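Local structure of probable hydrolase (Pseudomonas aeruginosa, 7AL6) at residues 29-33 / 93-99; 24-28 / 51-55; 120-126 / 227-233. The protein is of unknown function but adopts the alpha/beta hydrolase fold and is probably a hydrolase, possibly one that acts on lipids. All blocks are in the same frame, centred on the assembly; numbering follows the deposited sequence.

Contact 1: 29-33 / 93-99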
loop_
_atom_site.group_PDB
_atom_site.type_symbol
_atom_site.label_atom_id
_atom_site.label_comp_id
_atom_site.label_asym_id
_atom_site.label_seq_id
_atom_site.Cartn_x
_atom_site.Cartn_y
_atom_site.Cartn_z
ATOM N N PRO A 29 27.245 -18.412 -6.726
ATOM C CA PRO A 29 26.168 -17.408 -6.582
ATOM C C PRO A 29 26.689 -15.972 -6.605
ATOM O O PRO A 29 27.510 -15.575 -5.775
ATOM C CB PRO A 29 25.532 -17.761 -5.240
ATOM C CG PRO A 29 26.630 -18.586 -4.470
ATOM C CD PRO A 29 27.406 -19.284 -5.540
ATOM N N VAL A 30 26.133 -15.174 -7.520
ATOM C CA VAL A 30 26.460 -13.755 -7.684
ATOM C C VAL A 30 25.175 -12.952 -7.876
ATOM O O VAL A 30 24.344 -13.300 -8.716
ATOM C CB VAL A 30 27.389 -13.540 -8.901
ATOM C CG1 VAL A 30 27.736 -12.066 -9.043
ATOM C CG2 VAL A 30 28.626 -14.394 -8.784
ATOM N N ILE A 31 25.024 -11.860 -7.129
ATOM C CA ILE A 31 24.013 -10.843 -7.422
ATOM C C ILE A 31 24.701 -9.665 -8.099
ATOM O O ILE A 31 25.695 -9.132 -7.573
ATOM C CB ILE A 31 23.269 -10.398 -6.149
ATOM C CG1 ILE A 31 22.658 -11.612 -5.480
ATOM C CG2 ILE A 31 22.139 -9.404 -6.505
ATOM C CD1 ILE A 31 22.060 -11.315 -4.060
ATOM N N ALA A 32 24.195 -9.283 -9.279
ATOM C CA ALA A 32 24.704 -8.153 -10.044
ATOM C C ALA A 32 23.819 -6.932 -9.845
ATOM O O ALA A 32 22.594 -6.987 -10.053
ATOM C CB ALA A 32 24.800 -8.505 -11.533
ATOM N N LEU A 33 24.447 -5.820 -9.467
ATOM C CA LEU A 33 23.774 -4.587 -9.096
ATOM C C LEU A 33 24.185 -3.441 -10.032
ATOM O O LEU A 33 25.383 -3.181 -10.228
ATOM C CB LEU A 33 24.109 -4.247 -7.642
ATOM C CG LEU A 33 23.877 -5.338 -6.595
ATOM C CD1 LEU A 33 24.241 -4.750 -5.230
ATOM C CD2 LEU A 33 22.422 -5.755 -6.608
ATOM N N TRP A 93 20.316 -18.213 -0.395
ATOM C CA TRP A 93 21.768 -18.043 -0.499
ATOM C C TRP A 93 22.316 -17.574 0.849
ATOM O O TRP A 93 22.114 -16.423 1.250
ATOM C CB TRP A 93 22.121 -17.037 -1.592
ATOM C CG TRP A 93 21.941 -17.568 -2.983
ATOM C CD1 TRP A 93 21.484 -18.809 -3.333
ATOM C CD2 TRP A 93 22.247 -16.888 -4.215
ATOM N NE1 TRP A 93 21.475 -18.942 -4.709
ATOM C CE2 TRP A 93 21.939 -17.773 -5.267
ATOM C CE3 TRP A 93 22.748 -15.617 -4.526
ATOM C CZ2 TRP A 93 22.108 -17.434 -6.604
ATOM C CZ3 TRP A 93 22.928 -15.294 -5.850
ATOM C CH2 TRP A 93 22.631 -16.214 -6.876
ATOM N N GLU A 94 23.076 -18.413 1.529
ATOM C CA GLU A 94 23.696 -18.020 2.808
ATOM C C GLU A 94 24.895 -17.123 2.495
ATOM O O GLU A 94 24.945 -16.045 3.001
ATOM C CB GLU A 94 24.059 -19.246 3.637
ATOM C CG GLU A 94 24.826 -18.909 4.900
ATOM C CD GLU A 94 24.211 -17.833 5.773
ATOM O OE1 GLU A 94 24.958 -17.105 6.420
ATOM O OE2 GLU A 94 22.992 -17.736 5.807
ATOM N N ARG A 95 25.809 -17.574 1.663
ATOM C CA ARG A 95 26.982 -16.779 1.259
ATOM C C ARG A 95 26.881 -16.538 -0.239
ATOM O O ARG A 95 26.411 -17.407 -0.946
ATOM C CB ARG A 95 28.278 -17.474 1.647
ATOM C CG ARG A 95 28.655 -17.262 3.102
ATOM C CD ARG A 95 30.043 -17.767 3.393
ATOM N NE ARG A 95 30.179 -19.133 2.937
ATOM C CZ ARG A 95 31.134 -19.959 3.341
ATOM N NH1 ARG A 95 32.027 -19.543 4.215
ATOM N NH2 ARG A 95 31.190 -21.194 2.884
ATOM N N PHE A 96 27.295 -15.371 -0.684
ATOM C CA PHE A 96 27.197 -14.992 -2.106
ATOM C C PHE A 96 28.170 -13.859 -2.405
ATOM O O PHE A 96 28.627 -13.208 -1.516
ATOM C CB PHE A 96 25.769 -14.574 -2.444
ATOM C CG PHE A 96 25.241 -13.441 -1.612
ATOM C CD1 PHE A 96 24.658 -13.680 -0.386
ATOM C CD2 PHE A 96 25.314 -12.140 -2.058
ATOM C CE1 PHE A 96 24.169 -12.643 0.378
ATOM C CE2 PHE A 96 24.818 -11.105 -1.294
ATOM C CZ PHE A 96 24.263 -11.359 -0.072
ATOM N N SER A 97 28.415 -13.645 -3.674
ATOM C CA SER A 97 29.294 -12.593 -4.167
ATOM C C SER A 97 28.466 -11.482 -4.787
ATOM O O SER A 97 27.288 -11.676 -5.120
ATOM C CB SER A 97 30.286 -13.186 -5.151
ATOM O OG SER A 97 31.214 -13.996 -4.399
ATOM N N LEU A 98 29.080 -10.298 -4.888
ATOM C CA LEU A 98 28.468 -9.145 -5.537
ATOM C C LEU A 98 29.285 -8.643 -6.724
ATOM O O LEU A 98 30.523 -8.629 -6.709
ATOM C CB LEU A 98 28.244 -8.021 -4.531
ATOM C CG LEU A 98 27.199 -8.354 -3.448
ATOM C CD1 LEU A 98 27.272 -7.289 -2.389
ATOM C CD2 LEU A 98 25.811 -8.521 -3.971
ATOM N N LEU A 99 28.562 -8.263 -7.774
ATOM C CA LEU A 99 29.105 -7.670 -8.984
ATOM C C LEU A 99 28.375 -6.358 -9.155
ATOM O O LEU A 99 27.170 -6.348 -9.426
ATOM C CB LEU A 99 28.893 -8.597 -10.171
ATOM C CG LEU A 99 29.136 -7.973 -11.553
ATOM C CD1 LEU A 99 30.559 -7.422 -11.735
ATOM C CD2 LEU A 99 28.817 -9.011 -12.668
HETATM O O HOH W 1 29.972 -16.437 -4.712
#
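At the centre of the alpha/beta hydrolase sheet, strand 28-33 runs parallel to strand 96-101, the strand that leads into the probable nucleophile elbow, and Pro-29 to Leu-33 meet Phe-96 to Leu-99 through a regular ladder. Four backbone bonds tie them: Ser-97 N to Pro-29 O, Ile-31 N to Ser-97 O, Leu-99 N to Ile-31 O and Leu-33 N to Leu-99 O, the last at 2.8 Å. Proline suits the first position because its carbonyl, not its nitrogen, is what the neighbour needs. Pro-29 O also accepts a hydrogen bond from a water, which in turn accepts one from Ser-97 OG, so the small hydroxyl closes a bridge between the strands.

Ahead of strand 96-101, the indole of Trp-93 turns one face to Pro-29. Pro-29 CB sits 3.4 Å from the centroid of the six-membered ring of Trp-93, 3° off its normal, a CH-pi contact of an aliphatic ring on an electron-rich face. CG1 of Ile-31, placed beside its backbone N (chi1 -56°), reaches Trp-93 CZ3 at 3.7 Å, and its CD1 continues to Phe-96 CD2 at 3.9 Å. Leu-98 CD2 packs against Ile-31 CB at 3.8 Å, whereas on the other face Val-30 CG1 meets Leu-99 CB at 3.8 Å. The face of Ile-31 and Leu-98 is hydrocarbon, while that of Val-30 and Leu-99 also carries Ser-97.

Strand 53-58 bonds to the other edge of 28-33, and strand 119-125 flanks 96-101. Helix 77-91 covers Ile-31 and Leu-98 through Val-84, while helix 103-114 packs on Leu-33 and Leu-98.

Contact 2: 24-28 / 51-55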
loop_
_atom_site.group_PDB
_atom_site.type_symbol
_atom_site.label_atom_id
_atom_site.label_comp_id
_atom_site.label_asym_id
_atom_site.label_seq_id
_atom_site.Cartn_x
_atom_site.Cartn_y
_atom_site.Cartn_z
ATOM N N PRO A 24 24.600 -21.235 -15.302
ATOM C CA PRO A 24 24.102 -22.541 -14.852
ATOM C C PRO A 24 23.504 -22.486 -13.455
ATOM O O PRO A 24 24.030 -21.796 -12.566
ATOM C CB PRO A 24 25.360 -23.425 -14.881
ATOM C CG PRO A 24 26.530 -22.459 -14.836
ATOM C CD PRO A 24 26.069 -21.183 -15.464
ATOM N N PRO A 25 22.396 -23.204 -13.210
ATOM C CA PRO A 25 21.789 -23.159 -11.873
ATOM C C PRO A 25 22.748 -23.528 -10.774
ATOM O O PRO A 25 22.526 -23.112 -9.634
ATOM C CB PRO A 25 20.619 -24.162 -11.955
ATOM C CG PRO A 25 20.464 -24.541 -13.373
ATOM C CD PRO A 25 21.449 -23.741 -14.214
ATOM N N ASP A 26 23.824 -24.261 -11.071
ATOM C CA ASP A 26 24.768 -24.687 -10.049
ATOM C C ASP A 26 26.075 -23.895 -10.061
ATOM O O ASP A 26 27.079 -24.376 -9.532
ATOM C CB ASP A 26 25.080 -26.177 -10.200
ATOM C CG ASP A 26 25.983 -26.470 -11.398
ATOM O OD1 ASP A 26 25.821 -25.808 -12.446
ATOM O OD2 ASP A 26 26.841 -27.376 -11.301
ATOM N N GLY A 27 26.093 -22.701 -10.665
ATOM C CA GLY A 27 27.295 -21.886 -10.656
ATOM C C GLY A 27 27.477 -21.121 -9.352
ATOM O O GLY A 27 26.605 -21.088 -8.494
ATOM N N LYS A 28 28.619 -20.472 -9.229
ATOM C CA LYS A 28 28.898 -19.678 -8.044
ATOM C C LYS A 28 27.852 -18.570 -7.896
ATOM O O LYS A 28 27.601 -17.833 -8.852
ATOM C CB LYS A 28 30.291 -19.061 -8.125
ATOM C CG LYS A 28 31.431 -20.082 -8.137
ATOM C CD LYS A 28 32.781 -19.386 -7.861
ATOM C CE LYS A 28 33.969 -20.330 -8.094
ATOM N NZ LYS A 28 34.283 -20.468 -9.553
ATOM N N ALA A 51 31.210 -17.437 -17.459
ATOM C CA ALA A 51 30.809 -18.830 -17.333
ATOM C C ALA A 51 30.981 -19.329 -15.903
ATOM O O ALA A 51 31.842 -18.875 -15.152
ATOM C CB ALA A 51 31.647 -19.692 -18.278
ATOM N N GLY A 52 30.158 -20.284 -15.515
ATOM C CA GLY A 52 30.345 -20.840 -14.190
ATOM C C GLY A 52 29.862 -19.983 -13.037
ATOM O O GLY A 52 29.897 -20.455 -11.888
ATOM N N LEU A 53 29.327 -18.803 -13.316
ATOM C CA LEU A 53 28.730 -17.950 -12.265
ATOM C C LEU A 53 27.207 -17.996 -12.415
ATOM O O LEU A 53 26.745 -17.965 -13.518
ATOM C CB LEU A 53 29.232 -16.513 -12.381
ATOM C CG LEU A 53 30.742 -16.310 -12.302
ATOM C CD1 LEU A 53 31.076 -14.852 -12.163
ATOM C CD2 LEU A 53 31.357 -17.099 -11.170
ATOM N N ARG A 54 26.459 -18.166 -11.340
ATOM C CA ARG A 54 24.992 -18.073 -11.393
ATOM C C ARG A 54 24.697 -16.613 -11.055
ATOM O O ARG A 54 24.777 -16.271 -9.907
ATOM C CB ARG A 54 24.331 -19.059 -10.442
ATOM C CG ARG A 54 22.823 -18.922 -10.394
ATOM C CD ARG A 54 22.112 -19.115 -11.719
ATOM N NE ARG A 54 20.721 -19.413 -11.495
ATOM C CZ ARG A 54 19.843 -19.712 -12.425
ATOM N NH1 ARG A 54 18.606 -19.977 -12.084
ATOM N NH2 ARG A 54 20.193 -19.753 -13.683
ATOM N N ILE A 55 24.377 -15.786 -12.028
ATOM C CA ILE A 55 24.213 -14.335 -11.802
ATOM C C ILE A 55 22.745 -13.949 -11.811
ATOM O O ILE A 55 22.049 -14.193 -12.779
ATOM C CB ILE A 55 25.015 -13.535 -12.840
ATOM C CG1 ILE A 55 26.499 -13.894 -12.807
ATOM C CG2 ILE A 55 24.803 -12.059 -12.664
ATOM C CD1 ILE A 55 27.265 -13.411 -13.988
#
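Two backbone bonds join Lys-28 to the start of strand 53-58 in parallel register: Lys-28 N gives to Gly-52 O at 3.0 Å, and Arg-54 N gives to Lys-28 O at 2.8 Å. A type I turn from Pro-24 to Gly-27 delivers the chain to this point, closed by Gly-27 N on Pro-24 O; Pro-25 suits its second position, where phi is near -60°. Gly-27 CA comes within 3.2 Å of Gly-52 O, which a CB there would block, and Gly-52 has a positive phi of 76°.

Arg-54 carries the side-chain contact. Its CG stands opposite the backbone N (chi1 176°), and a bend at chi2 lays the chain along the turn: Arg-54 CD touches Pro-24 O at 3.4 Å, while Pro-25 CA lies 3.8 Å above one guanidinium face. NH2 bonds to Gly-23 O, and Tyr-197 of the second subunit packs on Arg-54. Lys-28 CB meets Leu-53 CD2 at 3.8 Å; Lys-28 NZ bonds to a triethylene glycol, probably from the crystallisation liquor, and weakly to Phe-284 O. At this N-terminal end of two inner strands, near the surface, backbone bonds set the register, the stem of Arg-54 and Lys-28 CB pack, and the charged ends find polar partners.

Contact 3: 120-126 / 227-233. With EDO (1,2-ethanediol), chain H.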
loop_
_atom_site.group_PDB
_atom_site.type_symbol
_atom_site.label_atom_id
_atom_site.label_comp_id
_atom_site.label_asym_id
_atom_site.label_seq_id
_atom_site.Cartn_x
_atom_site.Cartn_y
_atom_site.Cartn_z
ATOM N N GLU A 120 31.201 -13.262 -0.159
ATOM C CA GLU A 120 32.400 -14.039 -0.430
ATOM C C GLU A 120 33.449 -13.240 -1.224
ATOM O O GLU A 120 34.638 -13.339 -0.928
ATOM C CB GLU A 120 32.039 -15.306 -1.178
ATOM C CG GLU A 120 31.204 -16.283 -0.358
ATOM C CD GLU A 120 30.906 -17.576 -1.093
ATOM O OE1 GLU A 120 31.516 -18.600 -0.697
ATOM O OE2 GLU A 120 30.059 -17.579 -2.036
ATOM N N ARG A 121 33.014 -12.510 -2.246
ATOM C CA ARG A 121 33.864 -11.717 -3.162
ATOM C C ARG A 121 33.133 -10.457 -3.657
ATOM O O ARG A 121 31.925 -10.469 -3.705
ATOM C CB ARG A 121 34.259 -12.584 -4.359
ATOM C CG ARG A 121 34.825 -13.953 -4.018
ATOM C CD ARG A 121 36.331 -13.937 -3.893
ATOM N NE ARG A 121 36.983 -15.218 -3.690
ATOM C CZ ARG A 121 37.193 -15.791 -2.519
ATOM N NH1 ARG A 121 37.839 -16.931 -2.463
ATOM N NH2 ARG A 121 36.767 -15.239 -1.409
ATOM N N LEU A 122 33.870 -9.413 -4.020
ATOM C CA LEU A 122 33.309 -8.183 -4.620
ATOM C C LEU A 122 33.963 -7.934 -5.982
ATOM O O LEU A 122 35.171 -7.871 -6.020
ATOM C CB LEU A 122 33.605 -6.966 -3.751
ATOM C CG LEU A 122 32.767 -6.737 -2.512
ATOM C CD1 LEU A 122 32.845 -5.280 -2.128
ATOM C CD2 LEU A 122 31.332 -7.169 -2.708
ATOM N N ALA A 123 33.195 -7.790 -7.052
ATOM C CA ALA A 123 33.674 -7.370 -8.379
ATOM C C ALA A 123 33.033 -6.000 -8.599
ATOM O O ALA A 123 31.822 -5.920 -8.656
ATOM C CB ALA A 123 33.333 -8.374 -9.434
ATOM N N LEU A 124 33.840 -4.960 -8.682
ATOM C CA LEU A 124 33.351 -3.590 -8.753
ATOM C C LEU A 124 33.737 -2.976 -10.094
ATOM O O LEU A 124 34.894 -3.098 -10.525
ATOM C CB LEU A 124 33.891 -2.771 -7.608
ATOM C CG LEU A 124 33.736 -3.365 -6.204
ATOM C CD1 LEU A 124 34.367 -2.458 -5.180
ATOM C CD2 LEU A 124 32.260 -3.584 -5.847
ATOM N N ILE A 125 32.782 -2.304 -10.729
ATOM C CA ILE A 125 33.025 -1.588 -12.005
ATOM C C ILE A 125 32.884 -0.074 -11.780
ATOM O O ILE A 125 31.766 0.390 -11.602
ATOM C CB ILE A 125 32.112 -2.072 -13.139
ATOM C CG1 ILE A 125 32.168 -3.584 -13.326
ATOM C CG2 ILE A 125 32.448 -1.350 -14.419
ATOM C CD1 ILE A 125 31.134 -4.110 -14.265
ATOM N N ASP A 126 33.996 0.650 -11.723
ATOM C CA ASP A 126 34.073 2.123 -11.704
ATOM C C ASP A 126 33.235 2.765 -10.601
ATOM O O ASP A 126 32.634 3.751 -10.881
ATOM C CB ASP A 126 33.676 2.671 -13.065
ATOM C CG ASP A 126 34.478 3.894 -13.441
ATOM O OD1 ASP A 126 35.667 3.838 -13.293
ATOM O OD2 ASP A 126 33.886 4.866 -13.835
ATOM N N CYS A 227 36.542 -9.179 2.317
ATOM C CA CYS A 227 36.687 -10.157 1.263
ATOM C C CYS A 227 37.586 -9.669 0.147
ATOM O O CYS A 227 37.876 -8.480 0.035
ATOM C CB CYS A 227 35.316 -10.529 0.675
ATOM S SG CYS A 227 34.506 -9.103 -0.122
ATOM N N PRO A 228 38.056 -10.589 -0.691
ATOM C CA PRO A 228 38.774 -10.194 -1.901
ATOM C C PRO A 228 37.909 -9.283 -2.748
ATOM O O PRO A 228 36.704 -9.492 -2.880
ATOM C CB PRO A 228 39.039 -11.524 -2.617
ATOM C CG PRO A 228 39.034 -12.559 -1.504
ATOM C CD PRO A 228 38.014 -12.047 -0.506
ATOM N N VAL A 229 38.544 -8.279 -3.339
ATOM C CA VAL A 229 37.867 -7.266 -4.136
ATOM C C VAL A 229 38.625 -7.103 -5.447
ATOM O O VAL A 229 39.856 -6.969 -5.443
ATOM C CB VAL A 229 37.790 -5.913 -3.415
ATOM C CG1 VAL A 229 37.212 -4.855 -4.362
ATOM C CG2 VAL A 229 36.972 -5.973 -2.152
ATOM N N SER A 230 37.895 -7.121 -6.567
ATOM C CA SER A 230 38.418 -6.758 -7.877
ATOM C C SER A 230 37.743 -5.475 -8.359
ATOM O O SER A 230 36.517 -5.431 -8.560
ATOM C CB SER A 230 38.196 -7.891 -8.855
ATOM O OG SER A 230 38.800 -7.609 -10.117
ATOM N N LEU A 231 38.532 -4.432 -8.547
ATOM C CA LEU A 231 38.033 -3.149 -9.007
ATOM C C LEU A 231 38.492 -2.811 -10.429
ATOM O O LEU A 231 39.701 -2.769 -10.727
ATOM C CB LEU A 231 38.454 -2.049 -8.047
ATOM C CG LEU A 231 38.072 -0.626 -8.438
ATOM C CD1 LEU A 231 36.564 -0.362 -8.530
ATOM C CD2 LEU A 231 38.709 0.278 -7.427
ATOM N N VAL A 232 37.523 -2.496 -11.292
ATOM C CA VAL A 232 37.799 -2.050 -12.661
ATOM C C VAL A 232 37.618 -0.547 -12.723
ATOM O O VAL A 232 36.616 -0.000 -12.235
ATOM C CB VAL A 232 36.907 -2.758 -13.681
ATOM C CG1 VAL A 232 36.941 -2.003 -15.030
ATOM C CG2 VAL A 232 37.373 -4.201 -13.833
ATOM N N LEU A 233 38.597 0.122 -13.327
ATOM C CA LEU A 233 38.673 1.576 -13.390
ATOM C C LEU A 233 38.704 1.967 -14.854
ATOM O O LEU A 233 39.605 1.542 -15.576
ATOM C CB LEU A 233 39.932 2.084 -12.688
ATOM C CG LEU A 233 39.918 1.690 -11.212
ATOM C CD1 LEU A 233 41.300 1.708 -10.639
ATOM C CD2 LEU A 233 38.993 2.650 -10.479
HETATM C C1 EDO H . 41.609 -9.828 -3.812
HETATM O O1 EDO H . 42.522 -10.829 -3.441
HETATM C C2 EDO H . 42.071 -8.475 -3.453
HETATM O O2 EDO H . 41.334 -7.787 -2.510
#
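The carboxylate of Asp-126 is gripped by three donors: OD2 bonds to His-263 ND1 and to Met-238 N, and OD1 to Ala-234 N at the end of strand 229-234. This is consistent with the acid of a Ser-His-Asp triad in an alpha/beta hydrolase, probably with Ser-102 as nucleophile. Asp-126 follows strand 119-125, and Asp-126 N bonds to Val-232 O at 2.7 Å, the last of five rungs between the parallel strands.

Leu-124 N to Ser-230 O, also 2.7 Å, is almost straight at 174°. One face is aliphatic: Leu-122 and Val-229 lie side by side, Leu-124 CD1 meets Val-229 CG1 at 3.8 Å, and Leu-231 CD1 reaches Leu-124 CB at 3.7 Å. Helix 103-114 packs on Leu-122 and Leu-124. The other face carries Ala-123 and Ser-230, on which Phe-280 of helix 270-284 packs, and Ile-125 and Val-232, which touch Leu-265.

The chain of Arg-121 bends at chi2 (-92°) and crosses Pro-228; NH1 forms a salt bridge with the C-terminal carboxylate of Arg-286. Val-229 N bonds to O2 of a 1,2-ethanediol, a probable crystallisation additive. Pro-228 CG packs over one guanidinium face, 3.5 Å from Arg-121 NH2, and that nitrogen donates a hydrogen bond to Glu-120 O.

How the contacts relate
All three contacts are parallel pairings in one sheet, where five neighbouring strands run in the order 53-58, 28-33, 96-101, 119-125, 229-234. Contacts 1 and 2 share strand 28-33 and touch, Val-30 N probably bonding to Arg-54 O. Contacts 1 and 3 meet where strands 96-101 and 119-125 adjoin, as in the probable bond of Ala-123 N to Leu-98 O. Contact 2 stays about 6 Å from contact 3 at the nearest atoms. Contacts 1 and 3 are buried and mostly aliphatic; contact 2, nearer the surface, relies on glycines, prolines and cationic chains. Aromatic packing marks contact 1, whereas contact 3 carries the probable catalytic acid.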